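Local structure of probable fumarate reductase Ifc3 (Shewanella frigidimarina, 1QO8) at residues 41-46 against 63-68; 57-62 against 160-165; 75-78 against 84-87. The protein catalyses the essentially one-way reduction of fumarate to succinate in vitro, using FAD and four covalently bound c-type hemes in each subunit of a homodimer. One frame throughout, in Å; residues are numbered along the deposited sequence.

Interaction 1. Residues 41-46 against 63-68; sequences GEYAEL and INCTSC. With HEM (protoporphyrin IX containing Fe), chain D.
Y43 reaches across to I63 and ends in a hydrogen bond: its OH donates to I63 O, at 2.5 Å in the model, a very short separation. I63 O lies at the edge of the tyrosine ring and in its plane. CG of Y43 is anti to the carbonyl carbon (chi1 -69°), which carries the ring toward 63-68. One face is set over the heme substituent CAB-CBB, next to C65, with HEM CBB 3.6 Å above the ring plane and offset toward the rim. I63 CG1 packs at 4.4 Å from Y43 CZ. C65 brings its SG to 2.3 Å from HEM CAB, too close for plain contact and consistent with the thioether link of heme 3. C65 and C68 belong to the CXXCH heme-binding motif, whose H69 is an axial ligand of the heme 3 iron. The motif turn is held inside by N64 O, which accepts from both the backbone N and OG of S67, the latter at 2.9 Å in the carbonyl plane. A leucine in place of Y43 would probably leave I63 O without this donor and uncover part of the CAB-CBB substituent. In the fold, the short helix 43-46 faces the heme-binding loop 63-68. Helix 30-40 packs against that loop through N33 and C36, which touch C65.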
# COMPACT_ATOMS: atom_id res chain seq x y z
N GLY A 41 -43.74 -4.59 23.14
CA GLY A 41 -43.21 -3.44 23.92
C GLY A 41 -41.83 -3.01 23.37
O GLY A 41 -41.16 -3.78 22.67
N GLU A 42 -41.47 -1.77 23.64
CA GLU A 42 -40.08 -1.30 23.38
C GLU A 42 -39.10 -1.75 24.44
O GLU A 42 -39.40 -2.38 25.47
CB GLU A 42 -40.16 0.21 23.35
CG GLU A 42 -41.32 0.97 22.83
CD GLU A 42 -41.22 1.30 21.34
OE1 GLU A 42 -40.06 1.51 20.93
OE2 GLU A 42 -42.18 1.37 20.54
N TYR A 43 -37.80 -1.38 24.33
CA TYR A 43 -36.75 -1.82 25.23
C TYR A 43 -37.00 -1.36 26.67
O TYR A 43 -36.68 -2.10 27.57
CB TYR A 43 -35.33 -1.41 24.77
CG TYR A 43 -34.86 -2.14 23.50
CD1 TYR A 43 -34.48 -3.47 23.48
CD2 TYR A 43 -34.82 -1.47 22.32
CE1 TYR A 43 -34.05 -4.09 22.34
CE2 TYR A 43 -34.44 -2.07 21.13
CZ TYR A 43 -34.00 -3.36 21.19
OH TYR A 43 -33.64 -3.95 20.01
N ALA A 44 -37.45 -0.19 26.90
CA ALA A 44 -37.73 0.35 28.27
C ALA A 44 -38.70 -0.56 28.96
O ALA A 44 -38.52 -0.98 30.13
CB ALA A 44 -38.25 1.81 28.18
N GLU A 45 -39.66 -1.16 28.24
CA GLU A 45 -40.59 -2.08 28.85
C GLU A 45 -39.96 -3.43 28.90
O GLU A 45 -40.20 -4.19 29.84
CB GLU A 45 -41.91 -1.99 28.03
CG GLU A 45 -42.94 -3.02 28.52
CD GLU A 45 -44.36 -2.67 28.00
OE1 GLU A 45 -44.55 -1.90 27.05
OE2 GLU A 45 -45.29 -3.22 28.63
N LEU A 46 -39.14 -3.86 27.91
CA LEU A 46 -38.59 -5.21 28.00
C LEU A 46 -37.47 -5.24 29.05
O LEU A 46 -37.15 -6.32 29.53
CB LEU A 46 -38.03 -5.72 26.67
CG LEU A 46 -39.13 -5.93 25.58
CD1 LEU A 46 -38.42 -6.06 24.25
CD2 LEU A 46 -39.93 -7.21 25.85
N ILE A 63 -31.87 -0.58 18.66
CA ILE A 63 -31.64 -1.24 17.39
C ILE A 63 -32.77 -2.22 17.02
O ILE A 63 -33.50 -2.60 17.97
CB ILE A 63 -30.34 -2.09 17.50
CG1 ILE A 63 -30.47 -3.12 18.61
CG2 ILE A 63 -29.16 -1.14 17.71
CD1 ILE A 63 -29.23 -4.07 18.64
N ASN A 64 -32.77 -2.79 15.80
CA ASN A 64 -33.77 -3.78 15.46
C ASN A 64 -33.77 -4.97 16.41
O ASN A 64 -32.64 -5.44 16.56
CB ASN A 64 -33.69 -4.27 14.02
CG ASN A 64 -34.25 -3.28 13.01
OD1 ASN A 64 -35.11 -2.44 13.30
ND2 ASN A 64 -33.74 -3.24 11.78
N CYS A 65 -34.92 -5.45 16.98
CA CYS A 65 -34.98 -6.78 17.51
C CYS A 65 -34.35 -7.88 16.67
O CYS A 65 -33.78 -8.84 17.20
CB CYS A 65 -36.45 -7.19 17.90
SG CYS A 65 -37.39 -5.73 18.44
N THR A 66 -34.54 -7.92 15.33
CA THR A 66 -33.98 -8.91 14.46
C THR A 66 -32.49 -8.65 14.18
O THR A 66 -31.89 -9.47 13.47
CB THR A 66 -34.79 -8.90 13.10
OG1 THR A 66 -34.57 -7.62 12.52
CG2 THR A 66 -36.31 -9.02 13.44
N SER A 67 -31.80 -7.73 14.88
CA SER A 67 -30.35 -7.84 15.07
C SER A 67 -29.99 -9.18 15.64
O SER A 67 -28.96 -9.82 15.32
CB SER A 67 -29.69 -6.76 15.97
OG SER A 67 -29.96 -5.50 15.38
N CYS A 68 -30.82 -9.58 16.63
CA CYS A 68 -30.61 -10.88 17.19
C CYS A 68 -31.71 -11.94 16.91
O CYS A 68 -31.34 -13.11 16.79
CB CYS A 68 -30.58 -10.74 18.77
SG CYS A 68 -29.29 -9.48 19.26
CHA HEM D . -35.49 -12.87 25.23
CHB HEM D . -38.15 -9.83 22.65
CHC HEM D . -34.32 -7.39 21.05
CHD HEM D . -31.67 -11.00 22.92
C1A HEM D . -36.57 -12.21 24.67
C2A HEM D . -37.99 -12.54 24.93
C3A HEM D . -38.71 -11.69 24.25
C4A HEM D . -37.81 -10.81 23.50
CMA HEM D . -40.26 -11.53 24.10
CAA HEM D . -38.40 -13.68 25.88
CBA HEM D . -38.32 -13.25 27.38
CGA HEM D . -39.02 -11.94 27.60
O1A HEM D . -40.24 -11.92 27.24
O2A HEM D . -38.35 -10.96 28.04
C1B HEM D . -37.37 -8.83 22.06
C2B HEM D . -37.82 -7.63 21.47
C3B HEM D . -36.77 -6.92 21.13
C4B HEM D . -35.61 -7.72 21.37
CMB HEM D . -39.35 -7.27 21.39
CAB HEM D . -36.67 -5.46 20.65
CBB HEM D . -37.49 -4.49 21.11
C1C HEM D . -33.27 -8.22 21.41
C2C HEM D . -31.89 -7.98 21.00
C3C HEM D . -31.17 -8.93 21.57
C4C HEM D . -32.07 -9.87 22.23
CMC HEM D . -31.54 -6.77 20.12
CAC HEM D . -29.65 -9.19 21.63
CBC HEM D . -28.74 -8.18 21.93
C1D HEM D . -32.43 -11.74 23.78
C2D HEM D . -31.98 -12.81 24.60
C3D HEM D . -33.05 -13.32 25.19
C4D HEM D . -34.21 -12.57 24.80
CMD HEM D . -30.49 -13.27 24.77
CAD HEM D . -33.05 -14.46 26.29
CBD HEM D . -33.03 -13.76 27.67
CGD HEM D . -33.84 -14.53 28.67
O1D HEM D . -33.20 -15.54 29.10
O2D HEM D . -35.01 -14.12 28.92
NA HEM D . -36.53 -11.17 23.80
NB HEM D . -35.98 -8.88 22.03
NC HEM D . -33.32 -9.38 22.09
ND HEM D . -33.85 -11.60 23.87
FE HEM D . -34.94 -10.20 22.97

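Interaction 2. Residues 57-62 against 160-165. With HEM (protoporphyrin IX containing Fe), chain C.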
# COMPACT_ATOMS: atom_id res chain seq x y z
N ASN A 57 -31.16 -3.81 27.20
CA ASN A 57 -30.83 -2.42 27.53
C ASN A 57 -29.28 -2.32 27.61
O ASN A 57 -28.71 -2.84 28.56
CB ASN A 57 -31.47 -2.07 28.88
CG ASN A 57 -31.10 -0.69 29.46
OD1 ASN A 57 -30.83 0.27 28.72
ND2 ASN A 57 -31.19 -0.66 30.80
N SER A 58 -28.69 -1.98 26.45
CA SER A 58 -27.26 -2.18 26.29
C SER A 58 -26.78 -0.84 25.76
O SER A 58 -27.65 -0.10 25.26
CB SER A 58 -27.07 -3.36 25.38
OG SER A 58 -27.10 -2.95 24.01
N HIS A 59 -25.45 -0.66 25.64
CA HIS A 59 -24.89 0.53 25.01
C HIS A 59 -25.15 0.60 23.49
O HIS A 59 -25.14 1.70 22.92
CB HIS A 59 -23.39 0.62 25.33
CG HIS A 59 -22.55 -0.56 24.85
ND1 HIS A 59 -22.13 -0.70 23.56
CD2 HIS A 59 -22.13 -1.67 25.48
CE1 HIS A 59 -21.41 -1.84 23.47
NE2 HIS A 59 -21.38 -2.47 24.66
N LEU A 60 -25.45 -0.47 22.81
CA LEU A 60 -25.94 -0.49 21.41
C LEU A 60 -27.15 0.41 21.19
O LEU A 60 -27.23 0.92 20.06
CB LEU A 60 -26.30 -1.92 20.96
CG LEU A 60 -25.17 -2.94 21.08
CD1 LEU A 60 -25.49 -4.34 20.64
CD2 LEU A 60 -23.93 -2.45 20.28
N GLY A 61 -28.03 0.64 22.16
CA GLY A 61 -29.02 1.77 22.06
C GLY A 61 -30.22 1.09 21.25
O GLY A 61 -30.42 -0.12 21.33
N ASP A 62 -30.96 1.89 20.55
CA ASP A 62 -32.30 1.41 20.11
C ASP A 62 -32.17 0.69 18.77
O ASP A 62 -32.09 1.37 17.75
CB ASP A 62 -33.16 2.68 19.89
CG ASP A 62 -34.62 2.22 19.66
OD1 ASP A 62 -35.05 1.07 19.62
OD2 ASP A 62 -35.43 3.13 19.43
N SER A 160 -17.51 3.82 15.84
CA SER A 160 -17.81 5.04 16.51
C SER A 160 -18.63 4.81 17.78
O SER A 160 -18.25 5.39 18.80
CB SER A 160 -18.64 6.07 15.70
OG SER A 160 -17.89 6.44 14.53
N MET A 161 -19.53 3.82 17.81
CA MET A 161 -20.46 3.66 18.89
C MET A 161 -19.81 2.93 20.05
O MET A 161 -20.43 2.74 21.09
CB MET A 161 -21.69 2.83 18.38
CG MET A 161 -21.42 1.38 18.17
SD MET A 161 -22.57 0.41 17.18
CE MET A 161 -24.02 0.43 18.31
N ILE A 162 -18.63 2.31 19.84
CA ILE A 162 -17.98 1.61 20.95
C ILE A 162 -16.80 2.41 21.45
O ILE A 162 -16.00 1.84 22.16
CB ILE A 162 -17.52 0.20 20.62
CG1 ILE A 162 -16.60 0.27 19.39
CG2 ILE A 162 -18.78 -0.70 20.47
CD1 ILE A 162 -16.08 -1.14 19.09
N SER A 163 -16.66 3.60 20.94
CA SER A 163 -15.63 4.56 21.30
C SER A 163 -15.93 5.07 22.74
O SER A 163 -17.00 5.29 23.24
CB SER A 163 -15.45 5.71 20.33
OG SER A 163 -16.44 6.69 20.41
N ALA A 164 -14.85 5.17 23.44
CA ALA A 164 -14.36 5.32 24.74
C ALA A 164 -13.89 6.63 25.34
O ALA A 164 -14.03 7.05 26.49
CB ALA A 164 -12.92 4.59 24.35
N GLY A 165 -13.07 7.34 24.58
CA GLY A 165 -12.15 8.34 25.14
C GLY A 165 -12.37 9.70 24.49
O GLY A 165 -11.40 10.27 24.00
CHA HEM C . -18.79 -2.42 27.19
CHB HEM C . -22.64 -5.35 27.48
CHC HEM C . -22.52 -5.55 22.65
CHD HEM C . -18.05 -3.66 22.60
C1A HEM C . -19.84 -3.10 27.72
C2A HEM C . -20.37 -3.09 29.08
C3A HEM C . -21.43 -3.89 29.15
C4A HEM C . -21.60 -4.47 27.82
CMA HEM C . -22.34 -4.27 30.34
CAA HEM C . -19.70 -2.30 30.25
CBA HEM C . -20.35 -0.92 30.51
CGA HEM C . -19.99 0.02 29.39
O1A HEM C . -20.99 0.45 28.72
O2A HEM C . -18.77 0.32 29.18
C1B HEM C . -23.05 -5.50 26.16
C2B HEM C . -24.33 -6.03 25.71
C3B HEM C . -24.29 -6.04 24.39
C4B HEM C . -23.01 -5.56 23.93
CMB HEM C . -25.43 -6.39 26.69
CAB HEM C . -25.42 -6.37 23.32
CBB HEM C . -26.71 -6.27 23.65
C1C HEM C . -21.28 -5.15 22.20
C2C HEM C . -20.80 -5.11 20.82
C3C HEM C . -19.59 -4.55 20.83
C4C HEM C . -19.26 -4.22 22.19
CMC HEM C . -21.65 -5.67 19.67
CAC HEM C . -18.61 -4.18 19.65
CBC HEM C . -19.04 -3.75 18.47
C1D HEM C . -17.87 -3.12 23.85
C2D HEM C . -16.71 -2.30 24.25
C3D HEM C . -16.93 -1.95 25.51
C4D HEM C . -18.18 -2.51 25.95
CMD HEM C . -15.53 -1.98 23.31
CAD HEM C . -16.00 -1.09 26.44
CBD HEM C . -15.28 -1.95 27.45
CGD HEM C . -14.37 -1.26 28.50
O1D HEM C . -13.64 -0.31 28.16
O2D HEM C . -14.38 -1.67 29.67
NA HEM C . -20.68 -3.92 26.97
NB HEM C . -22.26 -5.26 25.05
NC HEM C . -20.31 -4.60 23.00
ND HEM C . -18.74 -3.23 24.90
FE HEM C . -20.55 -4.18 24.96
O HOH W 1 -22.46 1.13 21.63
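A water ties H59 to M161 with three hydrogen bonds. It accepts from H59 ND1 at 2.7 Å and donates to M161 O at 2.6 Å. A weak third bond runs from the water to H59 O. The water lies at the edge of the imidazole, in the ring plane, so it helps fix the ring's rotation. The other ring nitrogen, NE2, binds the heme 4 iron at 1.9 Å, and H83 supplies the other axial ligand. With its ND1-H given to the water, H59 may carry slightly more negative charge toward the iron. CG of H59 stands between the backbone N and the carbonyl carbon (chi1 60°), which brings NE2 to the heme iron.

The apolar part is small and tight. L60 CD2 meets M161 CE at 3.5 Å, closer than usual carbon packing, and the methionine chain is bent at chi3 (-68°) to get there. L60 also lays CD1 on the heme substituent carbon CAB. I162 CG2 touches H59 CE1 obliquely and sits 3.6 Å from HEM CAC. The same isoleucine lies against the FAD, so one side chain spans heme and flavin. This is consistent with electrons passing from heme 4 to the flavin here. S160 O takes both N and OG of S163, the latter at 2.7 Å, and this closes the turn 160-163. S160 OG and, two residues past the turn, G165 N hydrogen-bond FAD.

The contact joins the cytochrome part to the flavoprotein part. Loop 57-62 meets the loop between strands 147-150 and 167-168, and helix 248-262 packs beside both, with P250 on H59 and I253 on M161.

Interaction 3. Residues 75-78 against 84-87. With HEM (protoporphyrin IX containing Fe), chain C.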
# COMPACT_ATOMS: atom_id res chain seq x y z
N PRO A 75 -31.03 -17.89 15.95
CA PRO A 75 -30.80 -16.56 16.50
C PRO A 75 -29.31 -16.19 16.69
O PRO A 75 -28.44 -17.06 16.74
CB PRO A 75 -31.61 -16.67 17.79
CG PRO A 75 -31.52 -18.05 18.23
CD PRO A 75 -31.28 -18.90 17.01
N LYS A 76 -28.96 -14.92 16.62
CA LYS A 76 -27.67 -14.33 16.90
C LYS A 76 -27.75 -13.59 18.27
O LYS A 76 -28.49 -12.64 18.41
CB LYS A 76 -27.19 -13.24 15.93
CG LYS A 76 -26.83 -14.04 14.65
CD LYS A 76 -26.29 -13.14 13.51
CE LYS A 76 -26.59 -13.87 12.19
NZ LYS A 76 -27.33 -13.01 11.25
N PHE A 77 -26.91 -14.06 19.19
CA PHE A 77 -26.70 -13.21 20.39
C PHE A 77 -25.70 -12.19 20.00
O PHE A 77 -24.46 -12.45 20.19
CB PHE A 77 -26.21 -14.15 21.52
CG PHE A 77 -25.99 -13.40 22.82
CD1 PHE A 77 -26.97 -12.54 23.31
CD2 PHE A 77 -24.84 -13.70 23.55
CE1 PHE A 77 -26.77 -11.93 24.55
CE2 PHE A 77 -24.70 -13.12 24.81
CZ PHE A 77 -25.64 -12.25 25.27
N TYR A 78 -26.08 -10.98 19.60
CA TYR A 78 -25.12 -10.20 18.82
C TYR A 78 -23.98 -9.70 19.76
O TYR A 78 -22.94 -9.27 19.27
CB TYR A 78 -25.73 -8.94 18.22
CG TYR A 78 -25.04 -8.47 16.95
CD1 TYR A 78 -25.42 -8.96 15.69
CD2 TYR A 78 -24.05 -7.52 16.99
CE1 TYR A 78 -24.77 -8.54 14.50
CE2 TYR A 78 -23.42 -7.07 15.83
CZ TYR A 78 -23.82 -7.56 14.59
OH TYR A 78 -23.20 -7.07 13.49
N SER A 84 -17.81 -12.15 25.43
CA SER A 84 -18.00 -13.62 25.43
C SER A 84 -18.88 -13.99 26.60
O SER A 84 -18.50 -14.86 27.36
CB SER A 84 -16.65 -14.32 25.34
OG SER A 84 -16.72 -15.62 24.73
N PHE A 85 -20.02 -13.30 26.83
CA PHE A 85 -20.88 -13.65 27.95
C PHE A 85 -21.28 -15.12 27.86
O PHE A 85 -21.34 -15.60 26.73
CB PHE A 85 -22.11 -12.78 28.04
CG PHE A 85 -21.82 -11.31 27.99
CD1 PHE A 85 -20.93 -10.69 28.87
CD2 PHE A 85 -22.41 -10.51 27.06
CE1 PHE A 85 -20.72 -9.32 28.79
CE2 PHE A 85 -22.20 -9.17 26.98
CZ PHE A 85 -21.37 -8.54 27.85
N ASP A 86 -21.51 -15.78 28.99
CA ASP A 86 -21.88 -17.19 28.93
C ASP A 86 -23.42 -17.23 29.18
O ASP A 86 -23.88 -16.65 30.17
CB ASP A 86 -21.18 -17.93 30.07
CG ASP A 86 -21.61 -19.36 30.26
OD1 ASP A 86 -21.92 -20.09 29.30
OD2 ASP A 86 -21.64 -19.87 31.40
N ILE A 87 -24.21 -17.68 28.25
CA ILE A 87 -25.68 -17.51 28.30
C ILE A 87 -26.35 -18.80 27.86
O ILE A 87 -25.69 -19.62 27.23
CB ILE A 87 -26.02 -16.23 27.49
CG1 ILE A 87 -26.97 -15.39 28.31
CG2 ILE A 87 -26.50 -16.45 26.08
CD1 ILE A 87 -26.62 -13.90 28.16
CHA HEM C . -18.79 -2.42 27.19
CHB HEM C . -22.64 -5.35 27.48
CHC HEM C . -22.52 -5.55 22.65
CHD HEM C . -18.05 -3.66 22.60
C1A HEM C . -19.84 -3.10 27.72
C2A HEM C . -20.37 -3.09 29.08
C3A HEM C . -21.43 -3.89 29.15
C4A HEM C . -21.60 -4.47 27.82
CMA HEM C . -22.34 -4.27 30.34
CAA HEM C . -19.70 -2.30 30.25
CBA HEM C . -20.35 -0.92 30.51
CGA HEM C . -19.99 0.02 29.39
O1A HEM C . -20.99 0.45 28.72
O2A HEM C . -18.77 0.32 29.18
C1B HEM C . -23.05 -5.50 26.16
C2B HEM C . -24.33 -6.03 25.71
C3B HEM C . -24.29 -6.04 24.39
C4B HEM C . -23.01 -5.56 23.93
CMB HEM C . -25.43 -6.39 26.69
CAB HEM C . -25.42 -6.37 23.32
CBB HEM C . -26.71 -6.27 23.65
C1C HEM C . -21.28 -5.15 22.20
C2C HEM C . -20.80 -5.11 20.82
C3C HEM C . -19.59 -4.55 20.83
C4C HEM C . -19.26 -4.22 22.19
CMC HEM C . -21.65 -5.67 19.67
CAC HEM C . -18.61 -4.18 19.65
CBC HEM C . -19.04 -3.75 18.47
C1D HEM C . -17.87 -3.12 23.85
C2D HEM C . -16.71 -2.30 24.25
C3D HEM C . -16.93 -1.95 25.51
C4D HEM C . -18.18 -2.51 25.95
CMD HEM C . -15.53 -1.98 23.31
CAD HEM C . -16.00 -1.09 26.44
CBD HEM C . -15.28 -1.95 27.45
CGD HEM C . -14.37 -1.26 28.50
O1D HEM C . -13.64 -0.31 28.16
O2D HEM C . -14.38 -1.67 29.67
NA HEM C . -20.68 -3.92 26.97
NB HEM C . -22.26 -5.26 25.05
NC HEM C . -20.31 -4.60 23.00
ND HEM C . -18.74 -3.23 24.90
FE HEM C . -20.55 -4.18 24.96
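The F77 ring takes I87 over one face and F85 at its far end. CG2 of I87 makes a CH-pi contact, 4.2 Å from the ring centroid and 19° off the ring normal. F77 CZ approaches the edge of the F85 ring, near that ring's plane, at 4.1 Å from F85 CD2. The side chains of F77 and F85 cross at about a right angle. The two segments flank the CXXCH motif of heme 4, formed by C79, C82 and H83, and their side chains fold back together beside the heme.

F85 joins the cluster to heme 4. Its ring points edge-on at the macrocycle, with CZ 3.5 Å from the meso carbon HEM CHB and HEM C1B in the ring plane. H83 and F53 both stack with the F85 ring, which helps to hold its orientation. F77 comes from the other segment with CG anti to the backbone N (chi1 -178°), which carries the ring across to F85 and I87. One step on, Y78 reaches heme 4, its CD2 4.0 Å from HEM CMC. Y78 also makes an edge-to-face contact with F155.

The packing is wholly apolar across the two segments. I87 covers the outer side, where solvent is near, while F85 is buried. D86 N, next to F85, hydrogen-bonds to OE1 of E434 in the flavoprotein part. The tightest touch between the segments is I87 CD1 against F77 CZ, at 3.5 Å.

The three contacts lie against hemes 3 and 4, whose irons are 15.7 Å apart (FE of HEM chain D to FE of HEM chain C). Interaction 1 lies against heme 3 and includes C65 and C68, its probable covalent links; interactions 2 and 3 touch heme 4, and their nearest atoms are about 5 Å apart. Interactions 1 and 2 meet where Y43 CE2 packs at 3.5 Å from D62 OD1. Interactions 1 and 3 are joined by a probable hydrogen bond between C68 O and K76 N, 3.0 Å. F77 of interaction 3 also reaches heme 3, its CD1 3.9 Å from CMD of HEM chain D. Interaction 2 alone extends to FAD, where fumarate is probably reduced.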